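Local coordinates for UPF0249 protein EF_3048 (Enterococcus faecalis, PDB 2I5I), which probably removes acetyl groups from acetylated carbohydrates during oligosaccharide breakdown, as a magnesium-dependent deacetylase of the YdjC family, at residues 59-69 against 122-133; 150-158 against 255-263. All blocks are in the same frame, centred on the assembly; numbering follows the deposited sequence.

Contact 1: 59-69 against 122-133; sequences LAIGVHLTLTL and RRPDHIDSHHNV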
loop_
_atom_site.group_PDB
_atom_site.type_symbol
_atom_site.label_atom_id
_atom_site.label_comp_id
_atom_site.label_asym_id
_atom_site.label_seq_id
_atom_site.Cartn_x
_atom_site.Cartn_y
_atom_site.Cartn_z
ATOM N N LEU A 59 11.596 -4.871 -9.076
ATOM C CA LEU A 59 13.047 -4.734 -9.281
ATOM C C LEU A 59 13.833 -5.775 -8.504
ATOM O O LEU A 59 13.643 -5.939 -7.301
ATOM C CB LEU A 59 13.484 -3.321 -8.912
ATOM C CG LEU A 59 14.983 -3.018 -8.926
ATOM C CD1 LEU A 59 15.561 -3.259 -10.310
ATOM C CD2 LEU A 59 15.273 -1.596 -8.476
ATOM N N ALA A 60 14.718 -6.486 -9.216
ATOM C CA ALA A 60 15.537 -7.486 -8.523
ATOM C C ALA A 60 16.737 -6.807 -7.878
ATOM O O ALA A 60 17.349 -5.886 -8.419
ATOM C CB ALA A 60 15.939 -8.593 -9.480
ATOM N N ILE A 61 17.090 -7.248 -6.664
ATOM C CA ILE A 61 18.123 -6.573 -5.904
ATOM C C ILE A 61 19.130 -7.534 -5.250
ATOM O O ILE A 61 18.716 -8.428 -4.519
ATOM C CB ILE A 61 17.504 -5.703 -4.787
ATOM C CG1 ILE A 61 16.460 -4.726 -5.338
ATOM C CG2 ILE A 61 18.577 -4.989 -3.991
ATOM C CD1 ILE A 61 15.803 -3.908 -4.239
ATOM N N GLY A 62 20.403 -7.306 -5.527
ATOM C CA GLY A 62 21.517 -8.054 -4.963
ATOM C C GLY A 62 22.329 -7.173 -4.033
ATOM O O GLY A 62 22.047 -5.980 -3.831
ATOM N N VAL A 63 23.383 -7.758 -3.449
ATOM C CA VAL A 63 24.183 -7.028 -2.464
ATOM C C VAL A 63 25.507 -6.575 -3.083
ATOM O O VAL A 63 26.254 -7.367 -3.669
ATOM C CB VAL A 63 24.404 -7.852 -1.185
ATOM C CG1 VAL A 63 25.049 -9.209 -1.476
ATOM C CG2 VAL A 63 25.241 -7.098 -0.161
ATOM N N HIS A 64 25.775 -5.278 -2.965
ATOM C CA HIS A 64 26.951 -4.591 -3.443
ATOM C C HIS A 64 28.009 -4.523 -2.342
ATOM O O HIS A 64 28.039 -3.617 -1.510
ATOM C CB HIS A 64 26.585 -3.177 -3.891
ATOM C CG HIS A 64 27.380 -2.631 -5.033
ATOM N ND1 HIS A 64 27.754 -3.378 -6.119
ATOM C CD2 HIS A 64 27.869 -1.395 -5.276
ATOM C CE1 HIS A 64 28.436 -2.651 -6.977
ATOM N NE2 HIS A 64 28.524 -1.426 -6.485
ATOM N N LEU A 65 28.894 -5.532 -2.289
ATOM C CA LEU A 65 29.937 -5.513 -1.261
ATOM C C LEU A 65 30.978 -4.442 -1.557
ATOM O O LEU A 65 31.167 -4.105 -2.724
ATOM C CB LEU A 65 30.623 -6.877 -1.178
ATOM C CG LEU A 65 29.740 -8.086 -0.862
ATOM C CD1 LEU A 65 30.600 -9.333 -1.088
ATOM C CD2 LEU A 65 29.176 -8.054 0.539
ATOM N N THR A 66 31.651 -3.912 -0.537
ATOM C CA THR A 66 32.676 -2.910 -0.702
ATOM C C THR A 66 33.797 -2.986 0.338
ATOM O O THR A 66 33.637 -3.438 1.476
ATOM C CB THR A 66 32.070 -1.476 -0.654
ATOM O OG1 THR A 66 33.074 -0.524 -1.016
ATOM C CG2 THR A 66 31.585 -1.175 0.740
ATOM N N LEU A 67 34.953 -2.527 -0.120
ATOM C CA LEU A 67 36.117 -2.282 0.692
ATOM C C LEU A 67 36.651 -0.866 0.491
ATOM O O LEU A 67 37.641 -0.494 1.107
ATOM C CB LEU A 67 37.247 -3.268 0.349
ATOM C CG LEU A 67 36.995 -4.722 0.747
ATOM C CD1 LEU A 67 38.121 -5.627 0.260
ATOM C CD2 LEU A 67 36.826 -4.866 2.250
ATOM N N THR A 68 36.006 -0.075 -0.374
ATOM C CA THR A 68 36.626 1.163 -0.840
ATOM C C THR A 68 35.629 2.310 -0.968
ATOM O O THR A 68 35.925 3.320 -1.603
ATOM C CB THR A 68 37.271 0.938 -2.233
ATOM O OG1 THR A 68 36.228 0.600 -3.158
ATOM C CG2 THR A 68 38.236 -0.233 -2.257
ATOM N N LEU A 69 34.436 2.172 -0.395
ATOM C CA LEU A 69 33.406 3.199 -0.570
ATOM C C LEU A 69 33.883 4.501 0.083
ATOM O O LEU A 69 34.136 4.579 1.284
ATOM C CB LEU A 69 32.066 2.773 -0.021
ATOM C CG LEU A 69 30.845 3.681 -0.165
ATOM C CD1 LEU A 69 30.395 3.801 -1.608
ATOM C CD2 LEU A 69 29.683 3.158 0.674
ATOM N N ARG A 122 14.837 -8.938 3.373
ATOM C CA ARG A 122 14.972 -9.531 2.065
ATOM C C ARG A 122 16.364 -10.170 1.903
ATOM O O ARG A 122 17.357 -9.614 2.340
ATOM C CB ARG A 122 14.833 -8.552 0.914
ATOM C CG ARG A 122 13.526 -8.389 0.177
ATOM C CD ARG A 122 13.644 -7.166 -0.733
ATOM N NE ARG A 122 13.868 -7.500 -2.137
ATOM C CZ ARG A 122 13.593 -6.726 -3.177
ATOM N NH1 ARG A 122 13.062 -5.517 -3.009
ATOM N NH2 ARG A 122 13.839 -7.148 -4.419
ATOM N N ARG A 123 16.344 -11.324 1.239
ATOM C CA ARG A 123 17.601 -11.970 0.876
ATOM C C ARG A 123 18.148 -11.323 -0.377
ATOM O O ARG A 123 17.365 -11.141 -1.319
ATOM C CB ARG A 123 17.314 -13.455 0.630
ATOM C CG ARG A 123 18.550 -14.338 0.557
ATOM C CD ARG A 123 18.119 -15.807 0.688
ATOM N NE ARG A 123 19.338 -16.584 0.922
ATOM C CZ ARG A 123 19.782 -16.934 2.117
ATOM N NH1 ARG A 123 19.199 -16.647 3.270
ATOM N NH2 ARG A 123 20.908 -17.642 2.145
ATOM N N PRO A 124 19.426 -11.007 -0.506
ATOM C CA PRO A 124 19.887 -10.541 -1.818
ATOM C C PRO A 124 19.702 -11.661 -2.834
ATOM O O PRO A 124 19.713 -12.839 -2.460
ATOM C CB PRO A 124 21.360 -10.258 -1.584
ATOM C CG PRO A 124 21.740 -10.960 -0.333
ATOM C CD PRO A 124 20.497 -11.112 0.492
ATOM N N ASP A 125 19.522 -11.378 -4.121
ATOM C CA ASP A 125 19.431 -12.488 -5.077
ATOM C C ASP A 125 20.804 -12.805 -5.665
ATOM O O ASP A 125 20.981 -13.780 -6.422
ATOM C CB ASP A 125 18.383 -12.144 -6.135
ATOM C CG ASP A 125 18.782 -11.112 -7.160
ATOM O OD1 ASP A 125 19.798 -10.435 -6.915
ATOM O OD2 ASP A 125 18.084 -10.990 -8.200
ATOM N N HIS A 126 21.806 -11.980 -5.360
ATOM C CA HIS A 126 23.162 -12.183 -5.854
ATOM C C HIS A 126 24.132 -11.213 -5.193
ATOM O O HIS A 126 23.750 -10.350 -4.400
ATOM C CB HIS A 126 23.215 -12.059 -7.370
ATOM C CG HIS A 126 23.294 -10.711 -7.987
ATOM N ND1 HIS A 126 22.189 -9.900 -8.124
ATOM C CD2 HIS A 126 24.325 -10.017 -8.530
ATOM C CE1 HIS A 126 22.553 -8.778 -8.728
ATOM N NE2 HIS A 126 23.852 -8.801 -8.985
ATOM N N ILE A 127 25.399 -11.396 -5.529
ATOM C CA ILE A 127 26.506 -10.648 -4.975
ATOM C C ILE A 127 27.365 -10.056 -6.077
ATOM O O ILE A 127 27.657 -10.680 -7.097
ATOM C CB ILE A 127 27.425 -11.542 -4.090
ATOM C CG1 ILE A 127 26.722 -12.142 -2.882
ATOM C CG2 ILE A 127 28.671 -10.787 -3.666
ATOM C CD1 ILE A 127 27.523 -13.206 -2.166
ATOM N N ASP A 128 27.812 -8.828 -5.874
ATOM C CA ASP A 128 28.790 -8.182 -6.736
ATOM C C ASP A 128 29.581 -7.230 -5.851
ATOM O O ASP A 128 29.375 -7.283 -4.633
ATOM C CB ASP A 128 28.138 -7.521 -7.927
ATOM C CG ASP A 128 27.382 -6.234 -7.624
ATOM O OD1 ASP A 128 27.239 -5.862 -6.449
ATOM O OD2 ASP A 128 26.925 -5.610 -8.609
ATOM N N SER A 129 30.420 -6.356 -6.409
ATOM C CA SER A 129 31.167 -5.467 -5.538
ATOM C C SER A 129 31.453 -4.115 -6.186
ATOM O O SER A 129 31.691 -4.015 -7.404
ATOM C CB SER A 129 32.550 -6.081 -5.185
ATOM O OG SER A 129 33.206 -5.896 -6.441
ATOM N N HIS A 130 31.443 -3.125 -5.306
ATOM C CA HIS A 130 31.817 -1.753 -5.602
ATOM C C HIS A 130 33.257 -1.715 -6.084
ATOM O O HIS A 130 34.100 -2.362 -5.449
ATOM C CB HIS A 130 31.670 -0.908 -4.346
ATOM C CG HIS A 130 31.897 0.557 -4.525
ATOM N ND1 HIS A 130 31.101 1.343 -5.327
ATOM C CD2 HIS A 130 32.826 1.382 -3.990
ATOM C CE1 HIS A 130 31.534 2.596 -5.289
ATOM N NE2 HIS A 130 32.583 2.647 -4.483
ATOM N N HIS A 131 33.510 -1.017 -7.173
ATOM C CA HIS A 131 34.846 -0.925 -7.746
ATOM C C HIS A 131 35.368 -2.288 -8.198
ATOM O O HIS A 131 36.586 -2.426 -8.374
ATOM C CB HIS A 131 35.813 -0.322 -6.720
ATOM C CG HIS A 131 35.527 1.137 -6.468
ATOM N ND1 HIS A 131 36.162 1.855 -5.483
ATOM C CD2 HIS A 131 34.669 2.004 -7.066
ATOM C CE1 HIS A 131 35.715 3.098 -5.486
ATOM N NE2 HIS A 131 34.804 3.229 -6.444
ATOM N N ASN A 132 34.463 -3.248 -8.359
ATOM C CA ASN A 132 34.833 -4.613 -8.731
ATOM C C ASN A 132 36.007 -5.137 -7.911
ATOM O O ASN A 132 36.904 -5.775 -8.488
ATOM C CB ASN A 132 35.190 -4.723 -10.215
ATOM C CG ASN A 132 35.016 -6.139 -10.739
ATOM O OD1 ASN A 132 34.156 -6.881 -10.273
ATOM N ND2 ASN A 132 35.841 -6.503 -11.712
ATOM N N VAL A 133 36.021 -4.886 -6.602
ATOM C CA VAL A 133 37.141 -5.318 -5.774
ATOM C C VAL A 133 37.277 -6.830 -5.590
ATOM O O VAL A 133 38.407 -7.259 -5.286
ATOM C CB VAL A 133 37.101 -4.622 -4.386
ATOM C CG1 VAL A 133 37.413 -3.133 -4.586
ATOM C CG2 VAL A 133 35.797 -4.836 -3.649
HETATM O O HOH W 1 11.957 -4.371 -5.455
HETATM O O HOH W 2 16.649 -8.863 -2.654
HETATM O O HOH W 3 15.363 -9.469 -5.381
HETATM O O HOH W 4 29.850 0.631 -7.618
HETATM O O HOH W 5 34.765 -1.707 -2.847
#
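Asp128 holds its carboxylate between its backbone N and carbonyl carbon (chi1 74°), near the imidazole of His64, whose chi1 of -147° leaves the staggered positions and turns ND1 toward it. ND1 gives an almost straight hydrogen bond of 2.6 Å to Asp128 OD1, in the ring plane but from above the carboxylate plane. Thr37 hydrogen-bonds the other carboxylate oxygen, OD2, and so steadies the acid that holds the His64 ring. His64 NE2 faces a water, 2.7 Å away, that also lies 2.7 Å from His130 ND1. His130 is a predicted magnesium ligand, and the two imidazoles with Asp13 are consistent with an unoccupied metal site. Leu69 CD1 covers one face of the His130 ring in a CH-pi contact, 4.1 Å from its centroid.

His64 and Asp128 lie on neighbouring parallel strands 60-65 and 127-129, and His130 and Leu69 just beyond their C-terminal ends, where the active site of a beta/alpha-barrel-like fold is expected. Val63 N donates to His126 O, Asp128 N to Val63 O, and Leu65 N to Asp128 O. On the side away from His64 and Asp128, branched Val63 and Ile127 lie alongside each other, suiting a buried sheet, and Leu65 slants across Ile127, CD1 to CG2 3.5 Å. Just before strand 60-65, Leu59 O takes a bond from Arg122 NH2 in the guanidinium plane, while Ile61 CD1 lies over that group's face.

Contact 2: 150-158 against 255-263; sequences KYQLPLRNA and LANYESLAM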
loop_
_atom_site.group_PDB
_atom_site.type_symbol
_atom_site.label_atom_id
_atom_site.label_comp_id
_atom_site.label_asym_id
_atom_site.label_seq_id
_atom_site.Cartn_x
_atom_site.Cartn_y
_atom_site.Cartn_z
ATOM N N LYS A 150 28.545 -20.001 1.034
ATOM C CA LYS A 150 28.010 -19.956 2.383
ATOM C C LYS A 150 26.553 -19.489 2.369
ATOM O O LYS A 150 25.745 -20.034 3.127
ATOM C CB LYS A 150 28.831 -19.046 3.286
ATOM C CG LYS A 150 28.253 -18.876 4.678
ATOM C CD LYS A 150 28.887 -17.684 5.384
ATOM C CE LYS A 150 28.485 -17.618 6.845
ATOM N NZ LYS A 150 29.537 -16.971 7.685
ATOM N N TYR A 151 26.280 -18.510 1.503
ATOM C CA TYR A 151 24.897 -18.031 1.461
ATOM C C TYR A 151 24.165 -18.560 0.245
ATOM O O TYR A 151 22.970 -18.310 0.085
ATOM C CB TYR A 151 24.863 -16.489 1.513
ATOM C CG TYR A 151 25.266 -15.977 2.871
ATOM C CD1 TYR A 151 24.321 -15.876 3.889
ATOM C CD2 TYR A 151 26.557 -15.592 3.167
ATOM C CE1 TYR A 151 24.671 -15.410 5.143
ATOM C CE2 TYR A 151 26.920 -15.129 4.406
ATOM C CZ TYR A 151 25.970 -15.033 5.400
ATOM O OH TYR A 151 26.354 -14.566 6.636
ATOM N N GLN A 152 24.860 -19.320 -0.608
ATOM C CA GLN A 152 24.176 -19.952 -1.729
ATOM C C GLN A 152 23.560 -18.914 -2.661
ATOM O O GLN A 152 22.372 -18.951 -2.950
ATOM C CB GLN A 152 23.088 -20.919 -1.259
ATOM C CG GLN A 152 23.618 -22.243 -0.746
ATOM C CD GLN A 152 24.450 -23.003 -1.766
ATOM O OE1 GLN A 152 23.926 -23.581 -2.718
ATOM N NE2 GLN A 152 25.761 -22.964 -1.560
ATOM N N LEU A 153 24.412 -18.010 -3.091
ATOM C CA LEU A 153 24.079 -16.935 -4.007
ATOM C C LEU A 153 25.015 -16.924 -5.204
ATOM O O LEU A 153 26.209 -17.173 -5.000
ATOM C CB LEU A 153 24.234 -15.577 -3.307
ATOM C CG LEU A 153 23.304 -15.401 -2.105
ATOM C CD1 LEU A 153 23.761 -14.210 -1.280
ATOM C CD2 LEU A 153 21.863 -15.268 -2.573
ATOM N N PRO A 154 24.474 -16.652 -6.382
ATOM C CA PRO A 154 25.317 -16.484 -7.567
ATOM C C PRO A 154 26.103 -15.179 -7.408
ATOM O O PRO A 154 25.692 -14.289 -6.651
ATOM C CB PRO A 154 24.338 -16.399 -8.724
ATOM C CG PRO A 154 23.063 -15.952 -8.085
ATOM C CD PRO A 154 23.045 -16.505 -6.695
ATOM N N LEU A 155 27.206 -15.101 -8.125
ATOM C CA LEU A 155 28.172 -14.032 -7.996
ATOM C C LEU A 155 28.521 -13.437 -9.343
ATOM O O LEU A 155 28.719 -14.183 -10.313
ATOM C CB LEU A 155 29.449 -14.611 -7.352
ATOM C CG LEU A 155 30.652 -13.696 -7.287
ATOM C CD1 LEU A 155 30.367 -12.525 -6.336
ATOM C CD2 LEU A 155 31.904 -14.419 -6.815
ATOM N N ARG A 156 28.622 -12.117 -9.417
ATOM C CA ARG A 156 28.963 -11.438 -10.645
ATOM C C ARG A 156 30.279 -11.997 -11.225
ATOM O O ARG A 156 31.217 -12.196 -10.450
ATOM C CB ARG A 156 29.138 -9.930 -10.407
ATOM C CG ARG A 156 29.710 -9.210 -11.613
ATOM C CD ARG A 156 29.837 -7.719 -11.325
ATOM N NE ARG A 156 28.575 -7.047 -11.657
ATOM C CZ ARG A 156 28.392 -5.735 -11.476
ATOM N NH1 ARG A 156 29.355 -4.990 -10.972
ATOM N NH2 ARG A 156 27.237 -5.146 -11.793
ATOM N N ASN A 157 30.307 -12.186 -12.529
ATOM C CA ASN A 157 31.544 -12.600 -13.211
ATOM C C ASN A 157 32.591 -11.518 -13.005
ATOM O O ASN A 157 32.443 -10.374 -13.444
ATOM C CB ASN A 157 31.230 -12.868 -14.664
ATOM C CG ASN A 157 32.395 -13.162 -15.572
ATOM O OD1 ASN A 157 33.518 -12.711 -15.352
ATOM N ND2 ASN A 157 32.071 -13.931 -16.609
ATOM N N ALA A 158 33.687 -11.884 -12.353
ATOM C CA ALA A 158 34.737 -10.936 -12.037
ATOM C C ALA A 158 35.717 -10.594 -13.138
ATOM O O ALA A 158 36.557 -9.690 -12.931
ATOM C CB ALA A 158 35.515 -11.521 -10.843
ATOM N N LEU A 255 15.264 -10.119 -21.432
ATOM C CA LEU A 255 15.816 -9.363 -20.299
ATOM C C LEU A 255 15.559 -10.087 -18.991
ATOM O O LEU A 255 14.423 -10.286 -18.580
ATOM C CB LEU A 255 15.229 -7.947 -20.242
ATOM C CG LEU A 255 15.811 -6.942 -21.235
ATOM C CD1 LEU A 255 15.021 -5.629 -21.204
ATOM C CD2 LEU A 255 17.287 -6.669 -20.951
ATOM N N ALA A 256 16.647 -10.454 -18.314
ATOM C CA ALA A 256 16.579 -11.283 -17.131
ATOM C C ALA A 256 17.234 -10.681 -15.907
ATOM O O ALA A 256 17.799 -9.590 -15.914
ATOM C CB ALA A 256 17.266 -12.612 -17.481
ATOM N N ASN A 257 17.189 -11.441 -14.817
ATOM C CA ASN A 257 17.805 -11.034 -13.558
ATOM C C ASN A 257 18.534 -12.241 -12.973
ATOM O O ASN A 257 18.523 -13.277 -13.654
ATOM C CB ASN A 257 16.784 -10.452 -12.583
ATOM C CG ASN A 257 15.618 -11.379 -12.318
ATOM O OD1 ASN A 257 15.798 -12.579 -12.084
ATOM N ND2 ASN A 257 14.426 -10.794 -12.364
ATOM N N TYR A 258 19.165 -12.106 -11.820
ATOM C CA TYR A 258 19.935 -13.233 -11.269
ATOM C C TYR A 258 19.068 -14.352 -10.731
ATOM O O TYR A 258 19.601 -15.368 -10.260
ATOM C CB TYR A 258 20.917 -12.758 -10.188
ATOM C CG TYR A 258 22.275 -12.310 -10.681
ATOM C CD1 TYR A 258 22.502 -11.075 -11.251
ATOM C CD2 TYR A 258 23.388 -13.144 -10.571
ATOM C CE1 TYR A 258 23.739 -10.647 -11.709
ATOM C CE2 TYR A 258 24.625 -12.734 -11.016
ATOM C CZ TYR A 258 24.828 -11.501 -11.583
ATOM O OH TYR A 258 26.075 -11.128 -12.007
ATOM N N GLU A 259 17.738 -14.283 -10.759
ATOM C CA GLU A 259 16.889 -15.426 -10.477
ATOM C C GLU A 259 17.172 -16.545 -11.492
ATOM O O GLU A 259 16.908 -17.716 -11.237
ATOM C CB GLU A 259 15.390 -15.101 -10.553
ATOM C CG GLU A 259 14.831 -14.261 -9.421
ATOM C CD GLU A 259 15.010 -14.876 -8.045
ATOM O OE1 GLU A 259 15.014 -16.126 -7.907
ATOM O OE2 GLU A 259 15.159 -14.102 -7.070
ATOM N N SER A 260 17.707 -16.197 -12.648
ATOM C CA SER A 260 18.061 -17.108 -13.720
ATOM C C SER A 260 19.325 -17.912 -13.386
ATOM O O SER A 260 19.668 -18.863 -14.098
ATOM C CB SER A 260 18.300 -16.355 -15.025
ATOM O OG SER A 260 19.508 -15.610 -14.962
ATOM N N LEU A 261 19.984 -17.529 -12.304
ATOM C CA LEU A 261 21.209 -18.129 -11.807
ATOM C C LEU A 261 21.125 -18.580 -10.356
ATOM O O LEU A 261 22.150 -18.740 -9.696
ATOM C CB LEU A 261 22.371 -17.133 -11.927
ATOM C CG LEU A 261 22.775 -16.730 -13.348
ATOM C CD1 LEU A 261 23.785 -15.592 -13.298
ATOM C CD2 LEU A 261 23.303 -17.933 -14.122
ATOM N N ALA A 262 19.924 -18.809 -9.850
ATOM C CA ALA A 262 19.678 -19.236 -8.499
ATOM C C ALA A 262 20.264 -20.642 -8.291
ATOM O O ALA A 262 20.170 -21.477 -9.193
ATOM C CB ALA A 262 18.207 -19.236 -8.170
HETATM N N MSE A 263 20.837 -20.787 -7.125
HETATM C CA MSE A 263 21.590 -21.932 -6.643
HETATM C C MSE A 263 20.768 -22.922 -5.840
HETATM O O MSE A 263 20.197 -22.678 -4.767
HETATM O OXT MSE A 263 20.750 -24.045 -6.398
HETATM C CB MSE A 263 22.800 -21.418 -5.836
HETATM C CG MSE A 263 23.933 -21.177 -6.845
HETATM SE SE MSE A 263 25.194 -20.069 -6.254
HETATM C CE MSE A 263 26.055 -21.067 -5.050
HETATM O O HOH W 6 20.618 -18.850 -4.935
#
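The chain's last residue, selenomethionine Met263, lays its selenium against backbone: SE lies 3.3 Å from Leu153 O and 3.5 Å from Pro154 N. This contact joins the exit of helix 138-151, closed by a Schellman motif with Gln152 at C-prime, to the C-terminal tail that follows strand 254-256. Gln152 adopts positive phi there, and its side chain, whose NE2 is bonded to Arg149 O, crosses that of Met263 at about a right angle. One water links the two segments, donating to Gln152 O and accepting from Met263 N.

Pro154 fills the middle. Its rigid ring suits a place where it meets Leu261, including that residue's carbonyl O, and the Tyr258 edge, and where no N-H has to be satisfied: CB packs against Leu261 CB at 3.8 Å, and CG reaches the edge of the Tyr258 ring at CD2, also 3.8 Å away. Leu261 O approaches Pro154 CG to 3.3 Å. The tail is folded into a 3-10 turn at 258-260, introduced by Asn257, whose OD1 accepts from Glu259 N in an Asx turn while its backbone O takes both Ser260 N and Ser260 OG. From this turn the Tyr258 side chain points toward 150-158.

A long aromatic side chain with a polar end serves here: the ring lies beside proline, and the hydroxyl is bound by Glu210, which also forms a salt bridge with Arg156. Arg156 pairs with Asp12 as well. Crossing the arginine side chain roughly at right angles, Tyr258 brings OH to 3.2 Å from Arg156 CA.

Overall arrangement
Contact 1 lies in the core, its centre about 5 Å from the centre of the chain, whereas contact 2, about 12 Å out, runs from buried Pro154 and Tyr258 to the exposed C-terminus. Parallel-strand bonds and paired polar side chains knit 59-69 to 122-133; between 150-158 and 255-263 there is mainly apolar contact and one bridging water. They touch: Ile127 O lies 2.9 Å from Arg156 N, a probable hydrogen bond, and the rings of His126 and Tyr258 stack. Both reach the same parallel sheet, contact 1 through strands 60-65 and 127-129, contact 2 through 254-256. Between subunits, Arg123 of contact 1 forms a salt bridge with Glu259 of a neighbouring subunit.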